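Local coordinates for CheC, inhibitor of MCP methylation / FliN fusion protein (Thermotoga maritima, PDB 4HYN), which is a flagellar rotor protein, FliY, of the CheC phosphatase family, and probably dephosphorylates the chemotaxis response regulator CheY, at residues K79-V84 and P175-Y180. Numbering follows the deposited sequence.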
ATOM      1  N   LYS A  79      -9.222   1.813 -10.744  1.00 24.88           N
ATOM      2  CA  LYS A  79      -9.716   3.043 -11.357  1.00 26.10           C
ATOM      3  C   LYS A  79     -10.813   3.757 -10.575  1.00 24.95           C
ATOM      4  O   LYS A  79     -10.772   4.977 -10.429  1.00 25.28           O
ATOM      5  CB  LYS A  79     -10.196   2.767 -12.778  1.00 28.58           C
ATOM      6  CG  LYS A  79      -9.144   2.979 -13.866  1.00 31.24           C
ATOM      7  CD  LYS A  79      -9.695   2.525 -15.216  1.00 34.40           C
ATOM      8  CE  LYS A  79      -9.047   3.267 -16.363  1.00 37.35           C
ATOM      9  NZ  LYS A  79      -7.575   3.137 -16.317  1.00 37.80           N
ATOM     10  N   LYS A  80     -11.769   2.998 -10.048  1.00 24.23           N
ATOM     11  CA  LYS A  80     -12.863   3.588  -9.289  1.00 24.65           C
ATOM     12  C   LYS A  80     -12.418   4.250  -8.003  1.00 23.20           C
ATOM     13  O   LYS A  80     -12.894   5.333  -7.682  1.00 26.61           O
ATOM     14  CB  LYS A  80     -13.966   2.567  -9.004  1.00 27.16           C
ATOM     15  CG  LYS A  80     -14.686   2.125 -10.259  1.00 32.78           C
ATOM     16  CD  LYS A  80     -16.062   1.550  -9.967  1.00 36.49           C
ATOM     17  CE  LYS A  80     -16.848   1.364 -11.268  1.00 40.08           C
ATOM     18  NZ  LYS A  80     -16.886   2.627 -12.083  1.00 40.35           N
ATOM     19  N   LEU A  81     -11.502   3.613  -7.276  1.00 21.58           N
ATOM     20  CA  LEU A  81     -11.000   4.171  -6.023  1.00 20.20           C
ATOM     21  C   LEU A  81     -10.181   5.425  -6.320  1.00 19.57           C
ATOM     22  O   LEU A  81     -10.334   6.453  -5.663  1.00 18.44           O
ATOM     23  CB  LEU A  81     -10.140   3.147  -5.277  1.00 19.30           C
ATOM     24  CG  LEU A  81      -9.468   3.624  -3.983  1.00 19.49           C
ATOM     25  CD1 LEU A  81     -10.533   4.090  -2.988  1.00 19.96           C
ATOM     26  CD2 LEU A  81      -8.616   2.505  -3.381  1.00 18.53           C
ATOM     27  N   VAL A  82      -9.354   5.339  -7.353  1.00 18.80           N
ATOM     28  CA  VAL A  82      -8.515   6.449  -7.764  1.00 18.87           C
ATOM     29  C   VAL A  82      -9.372   7.671  -8.094  1.00 19.52           C
ATOM     30  O   VAL A  82      -9.040   8.794  -7.701  1.00 18.05           O
ATOM     31  CB  VAL A  82      -7.679   6.059  -8.998  1.00 20.20           C
ATOM     32  CG1 VAL A  82      -6.846   7.245  -9.491  1.00 20.95           C
ATOM     33  CG2 VAL A  82      -6.798   4.876  -8.668  1.00 17.82           C
ATOM     34  N   ALA A  83     -10.485   7.437  -8.792  1.00 18.90           N
ATOM     35  CA  ALA A  83     -11.396   8.511  -9.190  1.00 18.20           C
ATOM     36  C   ALA A  83     -12.109   9.138  -7.986  1.00 18.49           C
ATOM     37  O   ALA A  83     -12.350  10.347  -7.960  1.00 17.46           O
ATOM     38  CB  ALA A  83     -12.410   7.991 -10.218  1.00 17.12           C
ATOM     39  N   VAL A  84     -12.449   8.310  -7.001  1.00 17.84           N
ATOM     40  CA  VAL A  84     -13.111   8.778  -5.788  1.00 18.24           C
ATOM     41  C   VAL A  84     -12.168   9.667  -4.989  1.00 19.34           C
ATOM     42  O   VAL A  84     -12.565  10.728  -4.512  1.00 21.93           O
ATOM     43  CB  VAL A  84     -13.549   7.596  -4.891  1.00 19.30           C
ATOM     44  CG1 VAL A  84     -13.899   8.086  -3.487  1.00 16.58           C
ATOM     45  CG2 VAL A  84     -14.732   6.885  -5.515  1.00 16.98           C
ATOM     46  N   PRO A 175     -19.323   4.444   0.194  1.00 30.47           N
ATOM     47  CA  PRO A 175     -19.260   2.984   0.349  1.00 31.19           C
ATOM     48  C   PRO A 175     -17.829   2.473   0.578  1.00 31.14           C
ATOM     49  O   PRO A 175     -16.866   3.094   0.119  1.00 30.48           O
ATOM     50  CB  PRO A 175     -19.837   2.476  -0.978  1.00 31.26           C
ATOM     51  CG  PRO A 175     -19.503   3.579  -1.952  1.00 32.33           C
ATOM     52  CD  PRO A 175     -19.826   4.811  -1.142  1.00 30.53           C
ATOM     53  N   LYS A 176     -17.700   1.360   1.309  1.00 31.22           N
ATOM     54  CA  LYS A 176     -16.400   0.743   1.596  1.00 29.61           C
ATOM     55  C   LYS A 176     -15.637   0.532   0.297  1.00 28.32           C
ATOM     56  O   LYS A 176     -16.232   0.250  -0.744  1.00 28.06           O
ATOM     57  CB  LYS A 176     -16.548  -0.659   2.202  1.00 32.95           C
ATOM     58  CG  LYS A 176     -17.250  -0.808   3.530  1.00 38.68           C
ATOM     59  CD  LYS A 176     -17.071  -2.260   4.005  1.00 42.12           C
ATOM     60  CE  LYS A 176     -17.964  -2.633   5.198  1.00 45.22           C
ATOM     61  NZ  LYS A 176     -19.388  -2.905   4.814  1.00 45.52           N
ATOM     62  N   SER A 177     -14.318   0.600   0.386  1.00 25.81           N
ATOM     63  CA  SER A 177     -13.459   0.377  -0.762  1.00 25.62           C
ATOM     64  C   SER A 177     -12.223  -0.362  -0.267  1.00 23.99           C
ATOM     65  O   SER A 177     -12.012  -0.495   0.935  1.00 24.66           O
ATOM     66  CB  SER A 177     -13.075   1.703  -1.424  1.00 26.52           C
ATOM     67  OG  SER A 177     -12.295   2.506  -0.558  1.00 31.46           O
ATOM     68  N   LYS A 178     -11.434  -0.892  -1.187  1.00 22.32           N
ATOM     69  CA  LYS A 178     -10.227  -1.603  -0.801  1.00 21.54           C
ATOM     70  C   LYS A 178      -9.108  -1.454  -1.812  1.00 18.67           C
ATOM     71  O   LYS A 178      -9.341  -1.106  -2.966  1.00 18.00           O
ATOM     72  CB  LYS A 178     -10.516  -3.087  -0.555  1.00 22.40           C
ATOM     73  CG  LYS A 178     -11.079  -3.839  -1.735  1.00 26.85           C
ATOM     74  CD  LYS A 178     -11.226  -5.327  -1.408  1.00 31.34           C
ATOM     75  CE  LYS A 178     -11.885  -6.093  -2.553  1.00 33.84           C
ATOM     76  NZ  LYS A 178     -11.180  -5.885  -3.851  1.00 33.42           N
ATOM     77  N   PHE A 179      -7.886  -1.631  -1.328  1.00 16.20           N
ATOM     78  CA  PHE A 179      -6.694  -1.576  -2.159  1.00 14.81           C
ATOM     79  C   PHE A 179      -5.683  -2.574  -1.615  1.00 14.47           C
ATOM     80  O   PHE A 179      -5.862  -3.114  -0.527  1.00 14.45           O
ATOM     81  CB  PHE A 179      -6.103  -0.161  -2.247  1.00 11.05           C
ATOM     82  CG  PHE A 179      -5.745   0.447  -0.924  1.00 10.49           C
ATOM     83  CD1 PHE A 179      -4.433   0.406  -0.454  1.00  9.70           C
ATOM     84  CD2 PHE A 179      -6.710   1.115  -0.167  1.00  9.76           C
ATOM     85  CE1 PHE A 179      -4.084   1.024   0.747  1.00  9.87           C
ATOM     86  CE2 PHE A 179      -6.369   1.735   1.037  1.00 10.51           C
ATOM     87  CZ  PHE A 179      -5.050   1.691   1.495  1.00  8.60           C
ATOM     88  N   TYR A 180      -4.618  -2.809  -2.370  1.00 15.30           N
ATOM     89  CA  TYR A 180      -3.616  -3.776  -1.972  1.00 15.32           C
ATOM     90  C   TYR A 180      -2.193  -3.262  -1.967  1.00 14.55           C
ATOM     91  O   TYR A 180      -1.823  -2.347  -2.707  1.00 15.24           O
ATOM     92  CB  TYR A 180      -3.698  -5.029  -2.865  1.00 17.42           C
ATOM     93  CG  TYR A 180      -5.048  -5.711  -2.838  1.00 18.32           C
ATOM     94  CD1 TYR A 180      -5.322  -6.720  -1.916  1.00 19.37           C
ATOM     95  CD2 TYR A 180      -6.069  -5.308  -3.699  1.00 17.77           C
ATOM     96  CE1 TYR A 180      -6.584  -7.308  -1.846  1.00 20.08           C
ATOM     97  CE2 TYR A 180      -7.333  -5.884  -3.638  1.00 19.78           C
ATOM     98  CZ  TYR A 180      -7.586  -6.885  -2.707  1.00 21.49           C
ATOM     99  OH  TYR A 180      -8.843  -7.452  -2.636  1.00 23.48           O
TER
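Lys-178, whose backbone oxygen touches Leu-81 of the helix, gives its ammonium group to its own strand: Lys-178 NZ donates a hydrogen bond of 3.1 Å to Tyr-180 OH. This bond joins side chains two residues apart, on the face of strand 177-184 turned from the helix, where Glu-166 of strand 161-171 also packs against both. On the other face, Ser-177 and Phe-179 point their CB atoms toward residues 79-84, and one side chain, Leu-81, meets them. Its CG stands anti to the backbone N (chi1 176°), which carries the forked end down to the strand with one methyl for each neighbour. Leu-81 CD1 lies 3.4 Å from Ser-177 OG, a van der Waals contact with the hydroxyl. Leu-81 CD2 rests 3.8 Å from Phe-179 CB and approaches the Phe-179 ring obliquely, 4.0 Å from Phe-179 CD2. Leu-81 CD2 also lies 3.7 Å from Lys-178 O, so the backbone between the two inward residues is touched. Strand residues 177-180 run at 112° to helix residues 79-84, N-to-C directions compared, with axes 9.1 Å apart at closest approach; the small shared surface is concentrated at this single leucine. Strand 71-78 leads directly into helix 79-89 and pairs with strand 177-184 in the antiparallel sheet; the Asp-78 side chain, through OD2, is hydrogen-bonded to the backbone N of Leu-81. Met-169 also touches Leu-81, while Phe-167 and Leu-77 pack against Phe-179. With Leu-81 cut back to an alanine, both methyls go, and Phe-179 and the Ser-177 hydroxyl would probably lose their packing partner, opening a gap between helix and strand. Helix and strand thus meet through van der Waals contact of the leucine methyls with a hydroxyl, a carbonyl oxygen and Phe-179, without hydrogen bonding between the two segments.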